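Local atomic coordinates of pentatricopeptide repeat-containing protein 10, chloroplastic (Zea mays, PDB entry 4M59), a protein that binds two specific intergenic RNA regions in the maize chloroplast, near atpH and psaJ, and stabilises mRNA by acting as a barrier to exonucleases. Residues D38-L43 against L73-R78; N318-V323 against S346-N351; T354-L359 against Y390-A395. The protein carries 4 engineered substitutions. All coordinates share one frame; numbering follows the deposited sequence.

Contact 1 of 3, residues D38-L43 against L73-R78; sequences DITSLL and LEMVVR
Met75 and Val76, neighbours on helix 70-82, meet Thr40 and Leu43 on helix 39-47, and the pairing illustrates how two helices of an alpha-solenoid can be joined by a few alkyl groups. Followed from its start, the segment 73-78 first sends Leu73 away from the partner helix, towards Leu59 and Leu92. Met75 then points toward the partner helix. Its chain is bent by the rotation about CB-CG (chi2 -97°), and the stem rather than the sulfur does the touching: CG lies 3.9 Å from Thr40 CG2, with Met75 CB a little farther from the same methyl. Thr40 can offer that methyl because CG2 stands anti to its backbone N, while the hydroxyl is turned beside that N. The next residue, Val76, makes the closer approach, its CG2 being 3.2 Å from Leu43 CD1, tight for two methyl groups. Each side chain offers a single methyl, and Leu43 starts out pointing at the partner helix. The pairs keep a common register, since the CA atoms of Thr40 and Met75 are 7.0 Å apart, as are those of Leu43 and Val76. At the start of the first helix Asp38 is the N-cap: its OD1 accepts a weak bond from Ser41 N, and Ser41 OG donates a hydrogen bond to Asp38 OD2 (3.0 Å), from above the carboxylate plane. Around the contact, Leu59 of helix 52-65 packs on both Leu43 and Val76, so the intervening helix closes the apolar side, while helix 86-95 lies against Leu73 and Val77.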
loop_
_atom_site.group_PDB
_atom_site.type_symbol
_atom_site.label_atom_id
_atom_site.label_comp_id
_atom_site.label_asym_id
_atom_site.label_seq_id
_atom_site.Cartn_x
_atom_site.Cartn_y
_atom_site.Cartn_z
ATOM N N ASP A 38 -28.011 2.628 45.197
ATOM C CA ASP A 38 -28.141 3.746 44.269
ATOM C C ASP A 38 -27.561 3.354 42.921
ATOM O O ASP A 38 -26.367 3.528 42.677
ATOM C CB ASP A 38 -27.430 4.986 44.808
ATOM C CG ASP A 38 -27.665 6.210 43.950
ATOM O OD1 ASP A 38 -28.420 6.104 42.961
ATOM O OD2 ASP A 38 -27.105 7.279 44.264
ATOM N N ILE A 39 -28.410 2.822 42.049
ATOM C CA ILE A 39 -27.982 2.378 40.726
ATOM C C ILE A 39 -27.061 3.393 40.067
ATOM O O ILE A 39 -25.900 3.096 39.784
ATOM C CB ILE A 39 -29.188 2.109 39.810
ATOM C CG1 ILE A 39 -30.111 1.068 40.442
ATOM C CG2 ILE A 39 -28.720 1.645 38.438
ATOM C CD1 ILE A 39 -29.425 -0.242 40.763
ATOM N N THR A 40 -27.573 4.595 39.826
ATOM C CA THR A 40 -26.774 5.653 39.227
ATOM C C THR A 40 -25.441 5.776 39.961
ATOM O O THR A 40 -24.418 6.103 39.358
ATOM C CB THR A 40 -27.503 7.007 39.267
ATOM O OG1 THR A 40 -28.847 6.839 38.802
ATOM C CG2 THR A 40 -26.791 8.018 38.380
ATOM N N SER A 41 -25.462 5.507 41.260
ATOM C CA SER A 41 -24.252 5.547 42.073
ATOM C C SER A 41 -23.277 4.463 41.625
ATOM O O SER A 41 -22.092 4.721 41.433
ATOM C CB SER A 41 -24.592 5.371 43.552
ATOM O OG SER A 41 -24.168 6.486 44.310
ATOM N N LEU A 42 -23.791 3.248 41.460
ATOM C CA LEU A 42 -22.976 2.132 40.999
ATOM C C LEU A 42 -22.381 2.444 39.636
ATOM O O LEU A 42 -21.228 2.118 39.360
ATOM C CB LEU A 42 -23.813 0.856 40.928
ATOM C CG LEU A 42 -24.311 0.288 42.254
ATOM C CD1 LEU A 42 -24.932 -1.087 42.046
ATOM C CD2 LEU A 42 -23.177 0.218 43.262
ATOM N N LEU A 43 -23.185 3.077 38.786
ATOM C CA LEU A 43 -22.749 3.441 37.445
ATOM C C LEU A 43 -21.554 4.387 37.490
ATOM O O LEU A 43 -20.561 4.182 36.792
ATOM C CB LEU A 43 -23.898 4.078 36.665
ATOM C CG LEU A 43 -25.151 3.217 36.486
ATOM C CD1 LEU A 43 -25.934 3.672 35.264
ATOM C CD2 LEU A 43 -24.781 1.747 36.373
ATOM N N LEU A 73 -29.436 6.314 32.871
ATOM C CA LEU A 73 -29.152 6.180 31.460
ATOM C C LEU A 73 -28.296 7.329 30.994
ATOM O O LEU A 73 -27.330 7.143 30.276
ATOM C CB LEU A 73 -30.449 6.153 30.663
ATOM C CG LEU A 73 -30.303 6.075 29.146
ATOM C CD1 LEU A 73 -29.714 4.755 28.722
ATOM C CD2 LEU A 73 -31.632 6.279 28.484
ATOM N N GLU A 74 -28.659 8.522 31.423
ATOM C CA GLU A 74 -27.922 9.708 31.071
ATOM C C GLU A 74 -26.481 9.597 31.515
ATOM O O GLU A 74 -25.602 10.176 30.913
ATOM C CB GLU A 74 -28.567 10.922 31.722
ATOM C CG GLU A 74 -29.938 11.251 31.186
ATOM C CD GLU A 74 -30.629 12.307 31.999
ATOM O OE1 GLU A 74 -29.992 12.859 32.902
ATOM O OE2 GLU A 74 -31.812 12.583 31.736
ATOM N N MET A 75 -26.259 8.858 32.594
ATOM C CA MET A 75 -24.929 8.736 33.180
ATOM C C MET A 75 -24.047 7.781 32.390
ATOM O O MET A 75 -22.829 7.940 32.343
ATOM C CB MET A 75 -25.031 8.267 34.633
ATOM C CG MET A 75 -24.301 9.157 35.622
ATOM S SD MET A 75 -22.659 8.538 36.029
ATOM C CE MET A 75 -22.055 9.853 37.081
ATOM N N VAL A 76 -24.668 6.784 31.774
ATOM C CA VAL A 76 -23.941 5.795 31.015
ATOM C C VAL A 76 -23.620 6.349 29.642
ATOM O O VAL A 76 -22.559 6.108 29.093
ATOM C CB VAL A 76 -24.741 4.511 30.921
ATOM C CG1 VAL A 76 -24.155 3.601 29.908
ATOM C CG2 VAL A 76 -24.758 3.833 32.246
ATOM N N VAL A 77 -24.547 7.131 29.116
ATOM C CA VAL A 77 -24.401 7.741 27.811
ATOM C C VAL A 77 -23.261 8.746 27.738
ATOM O O VAL A 77 -22.576 8.834 26.732
ATOM C CB VAL A 77 -25.707 8.398 27.387
ATOM C CG1 VAL A 77 -25.515 9.219 26.162
ATOM C CG2 VAL A 77 -26.748 7.352 27.133
ATOM N N ARG A 78 -23.069 9.516 28.805
ATOM C CA ARG A 78 -22.007 10.513 28.829
ATOM C C ARG A 78 -20.645 9.846 28.660
ATOM O O ARG A 78 -19.762 10.371 27.984
ATOM C CB ARG A 78 -22.038 11.311 30.135
ATOM C CG ARG A 78 -20.775 12.105 30.407
ATOM C CD ARG A 78 -21.096 13.558 30.715
ATOM N NE ARG A 78 -20.516 13.990 31.984
ATOM C CZ ARG A 78 -21.205 14.131 33.111
ATOM N NH1 ARG A 78 -22.506 13.879 33.131
ATOM N NH2 ARG A 78 -20.594 14.528 34.217
#

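Contact 2 of 3, residues N318-V323 against S346-N351; sequences NTYNLV and SGCTPN
Tyr320 presents the CD2-CE2 edge of its ring to Cys348, whose SG lies 3.8 Å from Tyr320 CE2. The sulfur is 5.0 Å from the ring centroid and 74° off the ring normal, close to the ring plane, which makes this an edge-on sulfur-aromatic contact. Cys348 CB follows the sulfur along the same edge. The thiol reaches the ring from a loop that has just left helix 333-346 through Gly347, whose positive phi suits a glycine. This loop leads on to helix 352-359 across the predicted boundary between PPR repeats 8 and 9, and the contact lays it against helix 317-328. At the next residue of that helix, Asn321 and Asn351 approach from opposite directions with their amide planes 40° apart; the polar partner of Asn321 ND2 is Thr354 OG1. Asn351, the N-cap of helix 352-359, is bent into the space between its own N and carbonyl carbon (chi1 44°), facing Asn321. With an alanine in place of Tyr320, Cys348 would probably lose its aromatic neighbour and a gap would open between loop and helix. Thr594 of the second subunit packs on Asn318 and Leu322. Elsewhere the ring meets Phe305 edge-to-face, and its hydroxyl makes a weak hydrogen bond with Glu342 OE2. Helix 317-328 thus packs against both helix 298-310, at Thr319 and Val323, and helix 333-346, which supplies Met339 and Met343 against the ring.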
loop_
_atom_site.group_PDB
_atom_site.type_symbol
_atom_site.label_atom_id
_atom_site.label_comp_id
_atom_site.label_asym_id
_atom_site.label_seq_id
_atom_site.Cartn_x
_atom_site.Cartn_y
_atom_site.Cartn_z
ATOM N N ASN A 318 16.981 18.905 6.020
ATOM C CA ASN A 318 15.711 18.296 6.329
ATOM C C ASN A 318 14.732 18.561 5.231
ATOM O O ASN A 318 13.934 17.710 4.881
ATOM C CB ASN A 318 15.162 18.861 7.620
ATOM C CG ASN A 318 16.182 18.899 8.705
ATOM O OD1 ASN A 318 17.224 18.262 8.608
ATOM N ND2 ASN A 318 15.899 19.639 9.758
ATOM N N THR A 319 14.797 19.764 4.689
ATOM C CA THR A 319 13.951 20.148 3.579
ATOM C C THR A 319 14.313 19.359 2.329
ATOM O O THR A 319 13.452 18.876 1.616
ATOM C CB THR A 319 14.101 21.634 3.293
ATOM O OG1 THR A 319 13.997 22.362 4.513
ATOM C CG2 THR A 319 13.033 22.087 2.360
ATOM N N TYR A 320 15.605 19.219 2.081
ATOM C CA TYR A 320 16.078 18.483 0.929
ATOM C C TYR A 320 15.743 17.007 1.010
ATOM O O TYR A 320 15.283 16.440 0.038
ATOM C CB TYR A 320 17.578 18.681 0.757
ATOM C CG TYR A 320 17.977 19.821 -0.148
ATOM C CD1 TYR A 320 17.778 19.746 -1.507
ATOM C CD2 TYR A 320 18.587 20.951 0.345
ATOM C CE1 TYR A 320 18.148 20.766 -2.337
ATOM C CE2 TYR A 320 18.956 21.972 -0.479
ATOM C CZ TYR A 320 18.732 21.872 -1.817
ATOM O OH TYR A 320 19.099 22.885 -2.657
ATOM N N ASN A 321 15.975 16.382 2.159
ATOM C CA ASN A 321 15.654 14.971 2.322
ATOM C C ASN A 321 14.196 14.724 2.066
ATOM O O ASN A 321 13.810 13.700 1.537
ATOM C CB ASN A 321 15.944 14.498 3.735
ATOM C CG ASN A 321 17.346 14.726 4.144
ATOM O OD1 ASN A 321 17.651 14.816 5.317
ATOM N ND2 ASN A 321 18.225 14.813 3.169
ATOM N N LEU A 322 13.392 15.681 2.483
ATOM C CA LEU A 322 11.970 15.622 2.302
ATOM C C LEU A 322 11.681 15.508 0.829
ATOM O O LEU A 322 10.898 14.675 0.406
ATOM C CB LEU A 322 11.363 16.894 2.878
ATOM C CG LEU A 322 9.869 17.142 2.903
ATOM C CD1 LEU A 322 9.561 17.835 4.179
ATOM C CD2 LEU A 322 9.425 18.012 1.754
ATOM N N VAL A 323 12.344 16.341 0.044
ATOM C CA VAL A 323 12.130 16.380 -1.389
ATOM C C VAL A 323 12.664 15.129 -2.055
ATOM O O VAL A 323 12.059 14.589 -2.963
ATOM C CB VAL A 323 12.817 17.587 -2.004
ATOM C CG1 VAL A 323 12.500 17.678 -3.460
ATOM C CG2 VAL A 323 12.371 18.832 -1.314
ATOM N N SER A 346 25.601 24.163 -2.851
ATOM C CA SER A 346 24.981 25.356 -2.305
ATOM C C SER A 346 25.242 25.417 -0.832
ATOM O O SER A 346 24.911 26.393 -0.178
ATOM C CB SER A 346 23.486 25.329 -2.526
ATOM O OG SER A 346 22.875 24.560 -1.521
ATOM N N GLY A 347 25.824 24.362 -0.299
ATOM C CA GLY A 347 26.241 24.377 1.081
ATOM C C GLY A 347 25.635 23.290 1.928
ATOM O O GLY A 347 26.201 22.915 2.946
ATOM N N CYS A 348 24.484 22.778 1.515
ATOM C CA CYS A 348 23.777 21.798 2.318
ATOM C C CYS A 348 24.452 20.453 2.256
ATOM O O CYS A 348 24.368 19.753 1.261
ATOM C CB CYS A 348 22.325 21.678 1.880
ATOM S SG CYS A 348 21.356 23.133 2.224
ATOM N N THR A 349 25.127 20.094 3.333
ATOM C CA THR A 349 25.845 18.850 3.384
ATOM C C THR A 349 24.961 17.752 3.909
ATOM O O THR A 349 24.351 17.893 4.954
ATOM C CB THR A 349 27.069 18.973 4.254
ATOM O OG1 THR A 349 26.750 19.760 5.395
ATOM C CG2 THR A 349 28.149 19.675 3.494
ATOM N N PRO A 350 24.889 16.651 3.172
ATOM C CA PRO A 350 24.049 15.503 3.443
ATOM C C PRO A 350 24.315 14.906 4.797
ATOM O O PRO A 350 25.363 15.113 5.375
ATOM C CB PRO A 350 24.485 14.520 2.374
ATOM C CG PRO A 350 24.898 15.339 1.286
ATOM C CD PRO A 350 25.601 16.483 1.902
ATOM N N ASN A 351 23.343 14.163 5.288
ATOM C CA ASN A 351 23.480 13.473 6.538
ATOM C C ASN A 351 23.142 12.024 6.332
ATOM O O ASN A 351 22.878 11.608 5.226
ATOM C CB ASN A 351 22.566 14.094 7.583
ATOM C CG ASN A 351 21.192 14.390 7.055
ATOM O OD1 ASN A 351 20.416 15.094 7.684
ATOM N ND2 ASN A 351 20.884 13.860 5.891
#

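Contact 3 of 3, residues T354-L359 against Y390-A395; sequences TWNTML and YNTLIA
Leu359 CD1 is the hub of this contact, meeting Thr392 and Leu393 with a single methyl. It lies 3.3 Å from Thr392 OG1 and 4.0 Å from Leu393 CD2. The side chains of Leu359 and Thr392 cross at about a right angle, whereas the two leucines meet more obliquely. Beside them Asn356 makes a looser touch, ND2 to Thr392 CG2 at 4.3 Å; its CB does not head for the partner helix, but the amide end swings closer. The torsions explain the reach of Leu359: with chi1 at -53°, CG stands anti to the carbonyl carbon, which directs CD1 into the interface. A layer farther out, Val374 of helix 367-380 packs on Leu359 and Leu375 of the same helix on Leu393, so that one intervening helix backs both leucines. Gly558 of the second subunit packs on Asn356. The backbones set the frame: the short segments run nearly parallel, 20° apart, with axes 10.4 Å from one another at closest, as expected of the corresponding helices of adjacent repeats, here the predicted PPR 9 and PPR 10, in a right-handed superhelix. Their nearest CA atoms are those of Leu359 and Thr392. Chemically, the threonine hydroxyl is hydrogen-bonded to Thr389 O of its own helix, and its oxygen meets Leu359 only as a van der Waals neighbour. Cohesion between the segments therefore rests on van der Waals packing and the exclusion of water from the leucine methyls, rather than on directed polar bonds.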
loop_
_atom_site.group_PDB
_atom_site.type_symbol
_atom_site.label_atom_id
_atom_site.label_comp_id
_atom_site.label_asym_id
_atom_site.label_seq_id
_atom_site.Cartn_x
_atom_site.Cartn_y
_atom_site.Cartn_z
ATOM N N THR A 354 20.008 11.672 4.566
ATOM C CA THR A 354 20.079 12.002 3.167
ATOM C C THR A 354 20.485 10.791 2.377
ATOM O O THR A 354 19.831 10.433 1.428
ATOM C CB THR A 354 21.074 13.109 2.942
ATOM O OG1 THR A 354 20.614 14.286 3.602
ATOM C CG2 THR A 354 21.204 13.396 1.489
ATOM N N TRP A 355 21.555 10.135 2.794
ATOM C CA TRP A 355 22.034 8.966 2.089
ATOM C C TRP A 355 21.047 7.821 2.106
ATOM O O TRP A 355 20.833 7.165 1.102
ATOM C CB TRP A 355 23.348 8.501 2.681
ATOM C CG TRP A 355 24.383 9.520 2.619
ATOM C CD1 TRP A 355 25.034 10.067 3.653
ATOM C CD2 TRP A 355 24.890 10.140 1.448
ATOM N NE1 TRP A 355 25.926 10.991 3.213
ATOM C CE2 TRP A 355 25.857 11.047 1.852
ATOM C CE3 TRP A 355 24.625 10.010 0.093
ATOM C CZ2 TRP A 355 26.553 11.823 0.960
ATOM C CZ3 TRP A 355 25.315 10.778 -0.785
ATOM C CH2 TRP A 355 26.266 11.671 -0.355
ATOM N N ASN A 356 20.491 7.557 3.283
ATOM C CA ASN A 356 19.557 6.455 3.461
ATOM C C ASN A 356 18.310 6.672 2.622
ATOM O O ASN A 356 17.720 5.726 2.102
ATOM C CB ASN A 356 19.180 6.302 4.935
ATOM C CG ASN A 356 18.981 4.855 5.339
ATOM O OD1 ASN A 356 18.091 4.172 4.831
ATOM N ND2 ASN A 356 19.811 4.380 6.258
ATOM N N THR A 357 17.913 7.933 2.498
ATOM C CA THR A 357 16.788 8.293 1.685
ATOM C C THR A 357 17.159 7.967 0.260
ATOM O O THR A 357 16.366 7.417 -0.481
ATOM C CB THR A 357 16.474 9.774 1.845
ATOM O OG1 THR A 357 16.202 10.052 3.217
ATOM C CG2 THR A 357 15.281 10.151 1.058
ATOM N N MET A 358 18.389 8.297 -0.118
ATOM C CA MET A 358 18.844 8.078 -1.485
ATOM C C MET A 358 18.934 6.601 -1.860
ATOM O O MET A 358 18.855 6.254 -3.035
ATOM C CB MET A 358 20.187 8.771 -1.721
ATOM C CG MET A 358 20.155 10.269 -1.473
ATOM S SD MET A 358 20.499 11.240 -2.951
ATOM C CE MET A 358 19.554 10.352 -4.182
ATOM N N LEU A 359 19.098 5.727 -0.869
ATOM C CA LEU A 359 19.237 4.311 -1.151
ATOM C C LEU A 359 17.962 3.541 -0.873
ATOM O O LEU A 359 17.899 2.334 -1.067
ATOM C CB LEU A 359 20.362 3.717 -0.326
ATOM C CG LEU A 359 21.695 4.420 -0.426
ATOM C CD1 LEU A 359 22.615 3.796 0.552
ATOM C CD2 LEU A 359 22.222 4.270 -1.805
ATOM N N TYR A 390 26.339 -0.358 5.506
ATOM C CA TYR A 390 26.673 -1.508 4.695
ATOM C C TYR A 390 25.441 -2.319 4.399
ATOM O O TYR A 390 25.209 -2.711 3.273
ATOM C CB TYR A 390 27.713 -2.375 5.388
ATOM C CG TYR A 390 29.126 -1.901 5.217
ATOM C CD1 TYR A 390 29.762 -2.003 4.000
ATOM C CD2 TYR A 390 29.826 -1.360 6.265
ATOM C CE1 TYR A 390 31.049 -1.571 3.836
ATOM C CE2 TYR A 390 31.113 -0.927 6.107
ATOM C CZ TYR A 390 31.721 -1.034 4.896
ATOM O OH TYR A 390 33.005 -0.596 4.749
ATOM N N ASN A 391 24.660 -2.583 5.441
ATOM C CA ASN A 391 23.444 -3.367 5.302
ATOM C C ASN A 391 22.498 -2.735 4.302
ATOM O O ASN A 391 21.772 -3.430 3.594
ATOM C CB ASN A 391 22.753 -3.528 6.656
ATOM C CG ASN A 391 23.432 -4.557 7.535
ATOM O OD1 ASN A 391 24.066 -5.487 7.042
ATOM N ND2 ASN A 391 23.304 -4.394 8.845
ATOM N N THR A 392 22.506 -1.408 4.246
ATOM C CA THR A 392 21.668 -0.710 3.303
ATOM C C THR A 392 22.201 -0.896 1.903
ATOM O O THR A 392 21.476 -1.266 0.996
ATOM C CB THR A 392 21.669 0.756 3.613
ATOM O OG1 THR A 392 22.650 1.390 2.799
ATOM C CG2 THR A 392 22.035 0.968 5.038
ATOM N N LEU A 393 23.489 -0.613 1.737
ATOM C CA LEU A 393 24.137 -0.715 0.438
ATOM C C LEU A 393 23.998 -2.123 -0.119
ATOM O O LEU A 393 23.701 -2.304 -1.297
ATOM C CB LEU A 393 25.609 -0.318 0.537
ATOM C CG LEU A 393 25.883 1.185 0.601
ATOM C CD1 LEU A 393 27.228 1.462 1.247
ATOM C CD2 LEU A 393 25.815 1.803 -0.787
ATOM N N ILE A 394 24.207 -3.123 0.732
ATOM C CA ILE A 394 24.041 -4.491 0.304
ATOM C C ILE A 394 22.603 -4.734 -0.132
ATOM O O ILE A 394 22.346 -5.450 -1.090
ATOM C CB ILE A 394 24.424 -5.437 1.428
ATOM C CG1 ILE A 394 25.924 -5.362 1.663
ATOM C CG2 ILE A 394 24.048 -6.843 1.100
ATOM C CD1 ILE A 394 26.384 -6.152 2.817
ATOM N N ALA A 395 21.668 -4.100 0.556
ATOM C CA ALA A 395 20.259 -4.283 0.276
ATOM C C ALA A 395 19.850 -3.667 -1.047
ATOM O O ALA A 395 19.113 -4.269 -1.813
ATOM C CB ALA A 395 19.436 -3.712 1.387
#

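How the contacts relate
Contacts 2 and 3 form one continuous patch of the superhelix, with centres 16 Å apart. Their junction is both polar and apolar: Asn321 ND2 lies 2.5 Å from Thr354 OG1, a probable hydrogen bond, and Pro350 CB packs 3.7 Å from Trp355 CZ2. Contact 1 stands apart near the N-terminus, its centre 57 Å from that of contact 2 and 58 Å from that of contact 3. Relative to the bound RNA, the nearest atoms of contacts 1 and 3 lie about 6 Å and 8 Å away, those of contact 2 about 17 Å. All three belong to the scaffold of stacked helices and their connecting loops, at different distances from the RNA.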